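Local coordinates for protein pyruvate kinase (Pseudomonas aeruginosa, PDB 6QXL) that probably catalyses the last step of glycolysis, passing the phosphoryl group of phosphoenolpyruvate to ADP to give pyruvate and ATP, at residues A10-A15 with E20-L25; N36-T41 with K73-K78; G67-P72 with A178-A183; T282-S287 with D311-S316. All coordinates share one frame; numbering follows the deposited sequence.

Contact 1 (A10-A15 with E20-L25); sequences ATLGPA and EVLEQL
Leu12 and Leu22 meet methyl to methyl, with the CD2 of Leu12 3.7 Å from the CD2 of Leu22. The two side chains cross at about a right angle, and the other branch of Leu12, CD1, also comes near the same Leu22 methyl, at 4.1 Å. Leu25 joins from one helical turn further on. Its CD1 lies 4.1 Å from Leu12 CD2, and here the side chains run past each other in opposite directions. One methyl, CD2 of Leu12, thus touches both. With CG of Leu12 anti to the carbonyl carbon (chi1 -54°) and CD1 prolonging the chain, CD2 is the branch that meets both helix leucines.

The segments belong to the first beta-alpha-beta unit of the TIM barrel, in which helix 19-28 follows strand 7-11 and precedes strand 32-36. Leu12 comes just past the strand, and its hydrophobic setting is completed by Ala33 and Leu35 of the neighbouring strand and by Val52 of helix 42-58; Leu25 also packs against Val326 and Val329 of helix 325-340.

A second kind of contact pairs a backbone carbonyl with a branched side chain. The CG1 of Val21 sits 3.5 Å from the O of Ala15, and its CG2 is 4.0 Å from that oxygen, so both methyls turn toward it. No hydrogen bond links the two segments. Polar ties lie within the turn between them, where Ser16 OG bonds to Gly13 N and Ser18 OG to Val21 N.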
loop_
_atom_site.group_PDB
_atom_site.type_symbol
_atom_site.label_atom_id
_atom_site.label_comp_id
_atom_site.label_asym_id
_atom_site.label_seq_id
_atom_site.Cartn_x
_atom_site.Cartn_y
_atom_site.Cartn_z
ATOM N N ALA A 10 -7.487 5.445 -37.588
ATOM C CA ALA A 10 -7.657 6.595 -38.488
ATOM C C ALA A 10 -8.908 6.381 -39.317
ATOM O O ALA A 10 -9.031 5.368 -40.012
ATOM C CB ALA A 10 -6.451 6.760 -39.382
ATOM N N THR A 11 -9.838 7.330 -39.230
ATOM C CA THR A 11 -11.034 7.268 -40.046
ATOM C C THR A 11 -10.704 7.727 -41.460
ATOM O O THR A 11 -9.999 8.716 -41.641
ATOM C CB THR A 11 -12.147 8.157 -39.472
ATOM O OG1 THR A 11 -12.519 7.671 -38.181
ATOM C CG2 THR A 11 -13.351 8.084 -40.356
ATOM N N LEU A 12 -11.224 7.008 -42.448
ATOM C CA LEU A 12 -11.033 7.383 -43.851
ATOM C C LEU A 12 -12.185 8.223 -44.368
ATOM O O LEU A 12 -13.317 8.149 -43.875
ATOM C CB LEU A 12 -10.872 6.154 -44.730
ATOM C CG LEU A 12 -9.759 5.212 -44.266
ATOM C CD1 LEU A 12 -9.686 4.038 -45.233
ATOM C CD2 LEU A 12 -8.417 5.937 -44.113
ATOM N N GLY A 13 -11.874 9.027 -45.374
ATOM C CA GLY A 13 -12.859 9.898 -46.005
ATOM C C GLY A 13 -12.281 10.629 -47.203
ATOM O O GLY A 13 -11.204 10.286 -47.693
ATOM N N PRO A 14 -12.972 11.674 -47.677
ATOM C CA PRO A 14 -12.519 12.446 -48.849
ATOM C C PRO A 14 -11.048 12.848 -48.831
ATOM O O PRO A 14 -10.391 12.775 -49.855
ATOM C CB PRO A 14 -13.393 13.684 -48.802
ATOM C CG PRO A 14 -14.638 13.239 -48.110
ATOM C CD PRO A 14 -14.290 12.118 -47.189
ATOM N N ALA A 15 -10.522 13.229 -47.677
ATOM C CA ALA A 15 -9.124 13.651 -47.579
ATOM C C ALA A 15 -8.139 12.482 -47.595
ATOM O O ALA A 15 -6.939 12.705 -47.722
ATOM C CB ALA A 15 -8.911 14.470 -46.318
ATOM N N GLU A 20 -2.259 7.749 -52.966
ATOM C CA GLU A 20 -1.073 8.450 -52.485
ATOM C C GLU A 20 -1.173 8.765 -50.989
ATOM O O GLU A 20 -0.180 8.629 -50.261
ATOM C CB GLU A 20 -0.789 9.740 -53.272
ATOM C CG GLU A 20 0.488 10.477 -52.810
ATOM C CD GLU A 20 0.552 11.978 -53.074
ATOM O OE1 GLU A 20 -0.436 12.651 -53.463
ATOM O OE2 GLU A 20 1.649 12.474 -52.821
ATOM N N VAL A 21 -2.357 9.171 -50.535
ATOM C CA VAL A 21 -2.516 9.556 -49.146
ATOM C C VAL A 21 -2.588 8.312 -48.262
ATOM O O VAL A 21 -1.957 8.269 -47.199
ATOM C CB VAL A 21 -3.741 10.456 -48.948
ATOM C CG1 VAL A 21 -3.990 10.748 -47.469
ATOM C CG2 VAL A 21 -3.543 11.763 -49.711
ATOM N N LEU A 22 -3.339 7.304 -48.700
ATOM C CA LEU A 22 -3.398 6.055 -47.954
ATOM C C LEU A 22 -2.017 5.444 -47.773
ATOM O O LEU A 22 -1.657 5.030 -46.674
ATOM C CB LEU A 22 -4.332 5.062 -48.622
ATOM C CG LEU A 22 -5.807 5.440 -48.503
ATOM C CD1 LEU A 22 -6.666 4.518 -49.342
ATOM C CD2 LEU A 22 -6.285 5.410 -47.062
ATOM N N GLU A 23 -1.214 5.434 -48.832
ATOM C CA GLU A 23 0.145 4.944 -48.671
ATOM C C GLU A 23 0.894 5.733 -47.586
ATOM O O GLU A 23 1.568 5.149 -46.743
ATOM C CB GLU A 23 0.898 4.971 -50.000
ATOM C CG GLU A 23 2.289 4.305 -49.931
ATOM C CD GLU A 23 2.854 3.924 -51.269
ATOM O OE1 GLU A 23 2.653 4.619 -52.271
ATOM O OE2 GLU A 23 3.522 2.873 -51.331
ATOM N N GLN A 24 0.746 7.053 -47.593
ATOM C CA GLN A 24 1.412 7.890 -46.602
ATOM C C GLN A 24 0.914 7.655 -45.162
ATOM O O GLN A 24 1.706 7.728 -44.220
ATOM C CB GLN A 24 1.263 9.349 -46.967
ATOM C CG GLN A 24 2.200 9.826 -48.057
ATOM C CD GLN A 24 1.881 11.265 -48.443
ATOM O OE1 GLN A 24 1.050 11.530 -49.344
ATOM N NE2 GLN A 24 2.478 12.196 -47.721
ATOM N N LEU A 25 -0.386 7.376 -45.015
ATOM C CA LEU A 25 -0.954 7.046 -43.720
ATOM C C LEU A 25 -0.427 5.706 -43.195
ATOM O O LEU A 25 -0.136 5.567 -42.004
ATOM C CB LEU A 25 -2.490 7.000 -43.779
ATOM C CG LEU A 25 -3.284 8.265 -44.053
ATOM C CD1 LEU A 25 -4.771 7.918 -44.152
ATOM C CD2 LEU A 25 -3.017 9.317 -42.996
#

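Contact 2 (N36-T41 with K73-K78); sequences NFSHGT and KIRIAK
Arg75 points its guanidinium at the turn carrying Ser38 and His39, and the touch is made by its NH2. That nitrogen comes 3.7 Å from the CB of Ser38 and 3.9 Å from the OG of Ser38, without a hydrogen bond to that hydroxyl. His39 lies beside it, with CE1 4.4 Å from Arg75 NH1; the planes of imidazole and guanidinium are steeply inclined, about 70° apart, and NH1 approaches the ring obliquely. Because the arginine chain is extended from CG to NE, the charged end is carried from strand 74-75 across to the turn.

Ser38 is set by its own neighbours. Asn36 to His39 form a type I turn, and Asn36 OD1 accepts both the OG of Ser38, at 3.1 Å, and the N of Ser38, at 3.2 Å. The backbone bond makes this an Asx turn. Both donors come from the same face of the amide: the hydroxyl is tilted 27° from the carbonyl plane, whereas the N-H stands well above it, 63° out. CB of Ser38 lies over one face of the His39 ring, toward its rim.

The turn follows the second barrel strand, and strand 74-75 opens the sheet of the B domain that caps the barrel in pyruvate kinases. The side chain of Ser38 is about 7 Å from a bound malonate. Arg75 NH1 bonds to His157 O and NH2 weakly to Gln70 OE1, so the guanidinium finds its polar partners away from the turn. With His39 NE2 4.7 Å from Arg75 NH2, a protonated imidazole would probably be disfavoured here.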
loop_
_atom_site.group_PDB
_atom_site.type_symbol
_atom_site.label_atom_id
_atom_site.label_comp_id
_atom_site.label_asym_id
_atom_site.label_seq_id
_atom_site.Cartn_x
_atom_site.Cartn_y
_atom_site.Cartn_z
ATOM N N ASN A 36 -16.534 4.661 -41.871
ATOM C CA ASN A 36 -17.751 5.135 -41.235
ATOM C C ASN A 36 -18.902 4.960 -42.200
ATOM O O ASN A 36 -18.978 5.661 -43.194
ATOM C CB ASN A 36 -17.570 6.596 -40.798
ATOM C CG ASN A 36 -18.767 7.147 -40.065
ATOM O OD1 ASN A 36 -19.700 6.419 -39.711
ATOM N ND2 ASN A 36 -18.752 8.437 -39.842
ATOM N N PHE A 37 -19.802 4.037 -41.902
ATOM C CA PHE A 37 -20.918 3.768 -42.810
ATOM C C PHE A 37 -21.962 4.864 -42.831
ATOM O O PHE A 37 -22.818 4.846 -43.694
ATOM C CB PHE A 37 -21.589 2.420 -42.504
ATOM C CG PHE A 37 -20.731 1.216 -42.796
ATOM C CD1 PHE A 37 -20.034 1.092 -43.998
ATOM C CD2 PHE A 37 -20.624 0.190 -41.865
ATOM C CE1 PHE A 37 -19.253 -0.026 -44.266
ATOM C CE2 PHE A 37 -19.849 -0.938 -42.119
ATOM C CZ PHE A 37 -19.165 -1.053 -43.326
ATOM N N SER A 38 -21.907 5.823 -41.920
ATOM C CA SER A 38 -22.819 6.981 -41.994
ATOM C C SER A 38 -22.688 7.742 -43.328
ATOM O O SER A 38 -23.638 8.355 -43.755
ATOM C CB SER A 38 -22.527 7.972 -40.864
ATOM O OG SER A 38 -22.660 7.357 -39.608
ATOM N N HIS A 39 -21.507 7.718 -43.951
ATOM C CA HIS A 39 -21.283 8.389 -45.217
ATOM C C HIS A 39 -20.643 7.437 -46.210
ATOM O O HIS A 39 -20.138 6.385 -45.850
ATOM C CB HIS A 39 -20.433 9.654 -45.061
ATOM C CG HIS A 39 -20.856 10.534 -43.922
ATOM N ND1 HIS A 39 -21.995 11.315 -43.954
ATOM C CD2 HIS A 39 -20.317 10.703 -42.690
ATOM C CE1 HIS A 39 -22.111 11.970 -42.813
ATOM N NE2 HIS A 39 -21.134 11.577 -42.010
ATOM N N GLY A 40 -20.701 7.808 -47.481
ATOM C CA GLY A 40 -20.122 7.034 -48.562
ATOM C C GLY A 40 -21.008 5.908 -49.067
ATOM O O GLY A 40 -21.947 5.472 -48.403
ATOM N N THR A 41 -20.687 5.439 -50.262
ATOM C CA THR A 41 -21.387 4.344 -50.905
ATOM C C THR A 41 -20.643 3.033 -50.634
ATOM O O THR A 41 -19.412 3.031 -50.432
ATOM C CB THR A 41 -21.425 4.553 -52.426
ATOM O OG1 THR A 41 -20.083 4.530 -52.931
ATOM C CG2 THR A 41 -22.127 5.863 -52.729
ATOM N N LYS A 73 -28.936 7.173 -35.149
ATOM C CA LYS A 73 -28.651 8.597 -35.147
ATOM C C LYS A 73 -29.818 9.323 -35.809
ATOM O O LYS A 73 -30.336 8.901 -36.874
ATOM C CB LYS A 73 -27.374 8.886 -35.874
ATOM C CG LYS A 73 -26.835 10.271 -35.607
ATOM C CD LYS A 73 -25.512 10.493 -36.368
ATOM C CE LYS A 73 -24.620 11.528 -35.706
ATOM N NZ LYS A 73 -24.010 11.076 -34.405
ATOM N N ILE A 74 -30.310 10.351 -35.091
ATOM C CA ILE A 74 -31.498 11.061 -35.574
ATOM C C ILE A 74 -30.976 12.292 -36.300
ATOM O O ILE A 74 -30.203 13.078 -35.741
ATOM C CB ILE A 74 -32.392 11.489 -34.411
ATOM C CG1 ILE A 74 -32.780 10.308 -33.532
ATOM C CG2 ILE A 74 -33.571 12.255 -34.910
ATOM C CD1 ILE A 74 -33.254 10.737 -32.155
ATOM N N ARG A 75 -31.431 12.485 -37.539
ATOM C CA ARG A 75 -30.968 13.618 -38.332
ATOM C C ARG A 75 -32.163 14.442 -38.792
ATOM O O ARG A 75 -33.291 13.949 -38.924
ATOM C CB ARG A 75 -30.169 13.197 -39.550
ATOM C CG ARG A 75 -29.288 11.988 -39.374
ATOM C CD ARG A 75 -28.350 11.852 -40.608
ATOM N NE ARG A 75 -27.204 10.971 -40.287
ATOM C CZ ARG A 75 -25.938 11.365 -40.047
ATOM N NH1 ARG A 75 -25.555 12.632 -40.117
ATOM N NH2 ARG A 75 -25.043 10.463 -39.695
ATOM N N ILE A 76 -31.884 15.713 -39.052
ATOM C CA ILE A 76 -32.834 16.566 -39.740
ATOM C C ILE A 76 -32.877 16.264 -41.239
ATOM O O ILE A 76 -32.035 15.559 -41.763
ATOM C CB ILE A 76 -32.581 18.048 -39.459
ATOM C CG1 ILE A 76 -31.304 18.524 -40.136
ATOM C CG2 ILE A 76 -32.545 18.316 -37.942
ATOM C CD1 ILE A 76 -30.825 19.903 -39.660
ATOM N N ALA A 77 -33.878 16.798 -41.893
ATOM C CA ALA A 77 -34.062 16.658 -43.347
ATOM C C ALA A 77 -33.237 17.703 -44.141
ATOM O O ALA A 77 -32.326 18.315 -43.597
ATOM C CB ALA A 77 -35.546 16.716 -43.690
ATOM N N LYS A 78 -33.558 17.913 -45.408
ATOM C CA LYS A 78 -32.835 18.882 -46.235
ATOM C C LYS A 78 -33.442 20.281 -46.170
ATOM O O LYS A 78 -34.606 20.464 -45.824
ATOM C CB LYS A 78 -32.766 18.403 -47.699
ATOM C CG LYS A 78 -32.187 17.037 -47.872
ATOM C CD LYS A 78 -32.168 16.625 -49.308
ATOM C CE LYS A 78 -31.326 15.426 -49.510
ATOM N NZ LYS A 78 -31.575 14.785 -50.836
#

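Contact 3 (G67-P72 with A178-A183); sequences GDLQGP and ADIKLA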
loop_
_atom_site.group_PDB
_atom_site.type_symbol
_atom_site.label_atom_id
_atom_site.label_comp_id
_atom_site.label_asym_id
_atom_site.label_seq_id
_atom_site.Cartn_x
_atom_site.Cartn_y
_atom_site.Cartn_z
ATOM N N GLY A 67 -15.428 -1.325 -39.261
ATOM C CA GLY A 67 -16.618 -0.797 -39.899
ATOM C C GLY A 67 -17.554 -0.267 -38.845
ATOM O O GLY A 67 -17.943 -0.998 -37.930
ATOM N N ASP A 68 -17.925 1.002 -38.978
ATOM C CA ASP A 68 -18.694 1.697 -37.961
ATOM C C ASP A 68 -20.132 1.856 -38.429
ATOM O O ASP A 68 -20.394 2.613 -39.354
ATOM C CB ASP A 68 -18.017 3.063 -37.650
ATOM C CG ASP A 68 -18.417 3.644 -36.304
ATOM O OD1 ASP A 68 -19.627 3.590 -35.979
ATOM O OD2 ASP A 68 -17.537 4.138 -35.548
ATOM N N LEU A 69 -21.046 1.161 -37.785
ATOM C CA LEU A 69 -22.480 1.248 -38.095
ATOM C C LEU A 69 -23.039 2.600 -37.686
ATOM O O LEU A 69 -22.724 3.121 -36.615
ATOM C CB LEU A 69 -23.286 0.165 -37.359
ATOM C CG LEU A 69 -22.838 -1.293 -37.604
ATOM C CD1 LEU A 69 -23.613 -2.248 -36.676
ATOM C CD2 LEU A 69 -22.993 -1.663 -39.103
ATOM N N GLN A 70 -23.895 3.171 -38.527
ATOM C CA GLN A 70 -24.451 4.493 -38.231
ATOM C C GLN A 70 -25.324 4.494 -37.004
ATOM O O GLN A 70 -25.297 5.416 -36.209
ATOM C CB GLN A 70 -25.230 4.992 -39.435
ATOM C CG GLN A 70 -25.957 6.309 -39.197
ATOM C CD GLN A 70 -26.630 6.852 -40.424
ATOM O OE1 GLN A 70 -26.034 7.614 -41.131
ATOM N NE2 GLN A 70 -27.911 6.451 -40.662
ATOM N N GLY A 71 -26.136 3.460 -36.850
ATOM C CA GLY A 71 -26.980 3.365 -35.653
ATOM C C GLY A 71 -28.231 4.200 -35.821
ATOM O O GLY A 71 -28.474 4.847 -36.878
ATOM N N PRO A 72 -29.018 4.333 -34.741
ATOM C CA PRO A 72 -30.195 5.188 -34.702
ATOM C C PRO A 72 -29.854 6.675 -34.372
ATOM O O PRO A 72 -30.181 7.250 -33.341
ATOM C CB PRO A 72 -30.987 4.581 -33.591
ATOM C CG PRO A 72 -29.943 4.117 -32.594
ATOM C CD PRO A 72 -28.854 3.596 -33.489
ATOM N N ALA A 178 -28.224 -3.980 -43.261
ATOM C CA ALA A 178 -27.572 -4.045 -44.572
ATOM C C ALA A 178 -26.071 -3.877 -44.461
ATOM O O ALA A 178 -25.322 -4.594 -45.121
ATOM C CB ALA A 178 -28.153 -2.992 -45.513
ATOM N N ASP A 179 -25.639 -2.939 -43.623
ATOM C CA ASP A 179 -24.209 -2.685 -43.433
ATOM C C ASP A 179 -23.513 -3.847 -42.715
ATOM O O ASP A 179 -22.343 -4.106 -42.977
ATOM C CB ASP A 179 -23.985 -1.382 -42.680
ATOM C CG ASP A 179 -24.442 -0.142 -43.462
ATOM O OD1 ASP A 179 -24.316 -0.150 -44.711
ATOM O OD2 ASP A 179 -24.879 0.848 -42.796
ATOM N N ILE A 180 -24.223 -4.546 -41.834
ATOM C CA ILE A 180 -23.659 -5.736 -41.207
ATOM C C ILE A 180 -23.304 -6.771 -42.280
ATOM O O ILE A 180 -22.222 -7.365 -42.255
ATOM C CB ILE A 180 -24.595 -6.328 -40.134
ATOM C CG1 ILE A 180 -24.543 -5.443 -38.877
ATOM C CG2 ILE A 180 -24.155 -7.719 -39.746
ATOM C CD1 ILE A 180 -25.549 -5.776 -37.787
ATOM N N LYS A 181 -24.212 -6.964 -43.224
ATOM C CA LYS A 181 -23.970 -7.874 -44.356
ATOM C C LYS A 181 -22.804 -7.381 -45.198
ATOM O O LYS A 181 -21.946 -8.158 -45.599
ATOM C CB LYS A 181 -25.216 -8.051 -45.211
ATOM C CG LYS A 181 -26.288 -8.841 -44.456
ATOM C CD LYS A 181 -27.638 -8.881 -45.134
ATOM C CE LYS A 181 -28.672 -9.422 -44.158
ATOM N NZ LYS A 181 -29.837 -10.124 -44.778
ATOM N N LEU A 182 -22.764 -6.090 -45.440
ATOM C CA LEU A 182 -21.656 -5.512 -46.182
ATOM C C LEU A 182 -20.330 -5.751 -45.463
ATOM O O LEU A 182 -19.332 -6.068 -46.097
ATOM C CB LEU A 182 -21.889 -4.019 -46.410
ATOM C CG LEU A 182 -20.746 -3.266 -47.062
ATOM C CD1 LEU A 182 -20.336 -3.887 -48.386
ATOM C CD2 LEU A 182 -21.072 -1.813 -47.267
ATOM N N ALA A 183 -20.328 -5.604 -44.142
ATOM C CA ALA A 183 -19.116 -5.807 -43.359
ATOM C C ALA A 183 -18.645 -7.252 -43.450
ATOM O O ALA A 183 -17.456 -7.510 -43.700
ATOM C CB ALA A 183 -19.339 -5.408 -41.910
#
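Leu69 comes just past the third strand of the TIM barrel, 64-68, and packs against helix 174-185, the helix that in an uninterrupted beta-alpha-beta unit would follow directly; here the B domain is inserted between them, so 105 residues separate the two segments. Its side chain does the packing. CD2 comes 3.7 Å from the CB of Asp179, with the two side chains running past each other in opposite directions, while CD1 lies 4.0 Å from the CG1 of Ile180. Both branches are therefore used. The CG stands anti to the carbonyl carbon (chi1 -56°) and CD1 prolongs the chain; CD2 reaches Ile180 CG1 as well as Asp179, while CD1 is turned to Ile180. Asp179 gives its aliphatic CB to this packing and turns its OD2 to a salt bridge with Lys175.

Elsewhere the contact thins out. The side chains of Gln70 and Ala183 make no contact with the opposite segment, and Ala178 and Lys181 lie on the solvent side of the helix. Past the packed leucine the chain is held by polar bonds instead, as Gly71 N bonds to Asp176 OD1 near the start of the helix. At Leu69 itself the carbonyl O lies 3.2 Å from Asp68 OD1, two acceptors that share no proton, each served by a donor of its own: Ser194 OG for the carbonyl and Lys221 NZ for the carboxylate.

Contact 4 (T282-S287 with D311-S316); sequences TQMMES and DAVMLS
A chi1 of -55° sets the CG of Met284 anti to the carbonyl carbon, and a chi2 of -150° carries its SD on toward Val313 of the final barrel strand; the bend at chi3 turns only CE. The SD lies 3.9 Å from the CB of Val313, the two side chains crossing at about a right angle, and the CG of Met284 rests 3.7 Å from the carbonyl O of Met314. Met285 adds a looser touch, its CB being 4.4 Å from Leu315 CD2 while its sulfur end turns away. Met332 of helix 325-340 packs on Met284, Val313 and Leu315.

Segment 282-287 leaves the seventh strand of the TIM barrel, 277-281, and turns over the C-terminal end of the eighth, 312-315. Waters fill the joint. Water 1 accepts from Thr282 N at 2.8 Å and bonds to Ser316 OG at 2.7 Å, with a weak bond to Met314 O besides. Water 2 joins Thr282 OG1 to the same serine hydroxyl. Water 3 takes the N-H of Met284 at 2.9 Å and donates to Met314 O, though more acceptors surround it than it has protons. The hydroxyl of Thr282 also bonds to a malonate, probably from the crystallisation liquor, and Gln283 OE1 accepts from Arg296 N of the second subunit.

The chemistry is split in two: methionine and valine form an apolar patch, and beside it, since the segments share no direct hydrogen bond, waters connect the backbone N-H groups of Thr282 and Met284 to Met314 O and Ser316 OG.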
loop_
_atom_site.group_PDB
_atom_site.type_symbol
_atom_site.label_atom_id
_atom_site.label_comp_id
_atom_site.label_asym_id
_atom_site.label_seq_id
_atom_site.Cartn_x
_atom_site.Cartn_y
_atom_site.Cartn_z
ATOM N N THR A 282 -12.604 10.930 -30.540
ATOM C CA THR A 282 -13.338 12.160 -30.800
ATOM C C THR A 282 -12.657 13.459 -30.359
ATOM O O THR A 282 -12.515 13.743 -29.176
ATOM C CB THR A 282 -14.778 12.053 -30.280
ATOM O OG1 THR A 282 -15.376 10.870 -30.819
ATOM C CG2 THR A 282 -15.593 13.234 -30.712
ATOM N N GLN A 283 -12.251 14.244 -31.355
ATOM C CA GLN A 283 -11.667 15.563 -31.182
ATOM C C GLN A 283 -10.345 15.548 -30.460
ATOM O O GLN A 283 -9.946 16.554 -29.882
ATOM C CB GLN A 283 -12.630 16.533 -30.488
ATOM C CG GLN A 283 -14.017 16.627 -31.117
ATOM C CD GLN A 283 -14.764 17.885 -30.659
ATOM O OE1 GLN A 283 -15.244 17.967 -29.535
ATOM N NE2 GLN A 283 -14.805 18.896 -31.535
ATOM N N MET A 284 -9.632 14.438 -30.540
ATOM C CA MET A 284 -8.354 14.348 -29.865
ATOM C C MET A 284 -7.350 15.361 -30.431
ATOM O O MET A 284 -6.528 15.893 -29.700
ATOM C CB MET A 284 -7.815 12.934 -29.939
ATOM C CG MET A 284 -8.807 11.927 -29.394
ATOM S SD MET A 284 -8.008 10.497 -28.668
ATOM C CE MET A 284 -7.504 11.190 -27.092
ATOM N N MET A 285 -7.434 15.643 -31.728
ATOM C CA MET A 285 -6.538 16.609 -32.358
ATOM C C MET A 285 -7.269 17.520 -33.336
ATOM O O MET A 285 -6.756 17.854 -34.387
ATOM C CB MET A 285 -5.389 15.864 -33.008
ATOM C CG MET A 285 -4.534 15.138 -31.989
ATOM S SD MET A 285 -2.940 14.715 -32.673
ATOM C CE MET A 285 -1.873 15.095 -31.288
ATOM N N GLU A 286 -8.457 17.955 -32.946
ATOM C CA GLU A 286 -9.372 18.678 -33.836
ATOM C C GLU A 286 -8.732 19.880 -34.563
ATOM O O GLU A 286 -8.988 20.101 -35.741
ATOM C CB GLU A 286 -10.598 19.155 -33.051
ATOM C CG GLU A 286 -11.793 19.526 -33.918
ATOM C CD GLU A 286 -12.612 18.328 -34.393
ATOM O OE1 GLU A 286 -12.117 17.170 -34.380
ATOM O OE2 GLU A 286 -13.774 18.520 -34.808
ATOM N N SER A 287 -7.873 20.618 -33.885
ATOM C CA SER A 287 -7.284 21.782 -34.510
ATOM C C SER A 287 -6.507 21.426 -35.784
ATOM O O SER A 287 -6.315 22.273 -36.657
ATOM C CB SER A 287 -6.387 22.552 -33.542
ATOM O OG SER A 287 -5.092 21.987 -33.499
ATOM N N ASP A 311 -6.002 1.224 -25.234
ATOM C CA ASP A 311 -5.341 0.429 -26.257
ATOM C C ASP A 311 -5.032 1.283 -27.472
ATOM O O ASP A 311 -3.964 1.169 -28.068
ATOM C CB ASP A 311 -6.179 -0.740 -26.729
ATOM C CG ASP A 311 -6.144 -1.910 -25.784
ATOM O OD1 ASP A 311 -6.842 -1.930 -24.727
ATOM O OD2 ASP A 311 -5.449 -2.883 -26.202
ATOM N N ALA A 312 -5.995 2.116 -27.854
ATOM C CA ALA A 312 -5.852 2.912 -29.049
ATOM C C ALA A 312 -6.484 4.274 -28.881
ATOM O O ALA A 312 -7.398 4.462 -28.087
ATOM C CB ALA A 312 -6.473 2.200 -30.237
ATOM N N VAL A 313 -5.996 5.194 -29.696
ATOM C CA VAL A 313 -6.542 6.527 -29.828
ATOM C C VAL A 313 -6.985 6.673 -31.272
ATOM O O VAL A 313 -6.404 6.061 -32.162
ATOM C CB VAL A 313 -5.502 7.584 -29.460
ATOM C CG1 VAL A 313 -5.295 7.590 -27.955
ATOM C CG2 VAL A 313 -4.179 7.334 -30.147
ATOM N N MET A 314 -8.014 7.481 -31.489
ATOM C CA MET A 314 -8.687 7.569 -32.781
ATOM C C MET A 314 -8.647 8.997 -33.340
ATOM O O MET A 314 -8.633 9.986 -32.596
ATOM C CB MET A 314 -10.134 7.114 -32.652
ATOM C CG MET A 314 -10.873 6.893 -33.959
ATOM S SD MET A 314 -12.379 5.901 -33.721
ATOM C CE MET A 314 -13.644 7.155 -33.983
ATOM N N LEU A 315 -8.615 9.072 -34.671
ATOM C CA LEU A 315 -8.823 10.305 -35.417
ATOM C C LEU A 315 -10.107 10.155 -36.226
ATOM O O LEU A 315 -10.355 9.093 -36.801
ATOM C CB LEU A 315 -7.670 10.551 -36.374
ATOM C CG LEU A 315 -6.311 10.786 -35.733
ATOM C CD1 LEU A 315 -5.195 10.816 -36.785
ATOM C CD2 LEU A 315 -6.329 12.062 -34.931
ATOM N N SER A 316 -10.917 11.221 -36.293
ATOM C CA SER A 316 -12.104 11.176 -37.160
ATOM C C SER A 316 -12.043 12.155 -38.327
ATOM O O SER A 316 -11.682 11.755 -39.432
ATOM C CB SER A 316 -13.356 11.373 -36.355
ATOM O OG SER A 316 -13.432 10.352 -35.404
HETATM O O HOH W 1 -11.837 10.539 -33.192
HETATM O O HOH W 2 -15.486 11.080 -33.697
HETATM O O HOH W 3 -10.030 12.451 -32.672
#

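In the fold
Contacts 1, 3 and 4 join parts of the barrel, whereas contact 2 reaches from it to the B domain; together they form two touching pairs. Contacts 1 and 4, on the neighbouring first and last barrel strands, meet where Thr11 OG1 lies 2.9 Å from Leu315 O, a probable hydrogen bond. Contacts 2 and 3 join through Phe37 N and Asp68 O, 3.0 Å apart and likewise probably bonded. Glu223 and Asp250 hold magnesium in the active site. From a bound malonate the side chains stand at graded distances: Met314 of contact 4 about 4 Å, Ser38 of contact 2 about 7 Å, Leu69 of contact 3 about 10 Å and Leu12 of contact 1 about 13 Å. The glucose-6-phosphate pocket lies further along the chain, between residues 383 and 470.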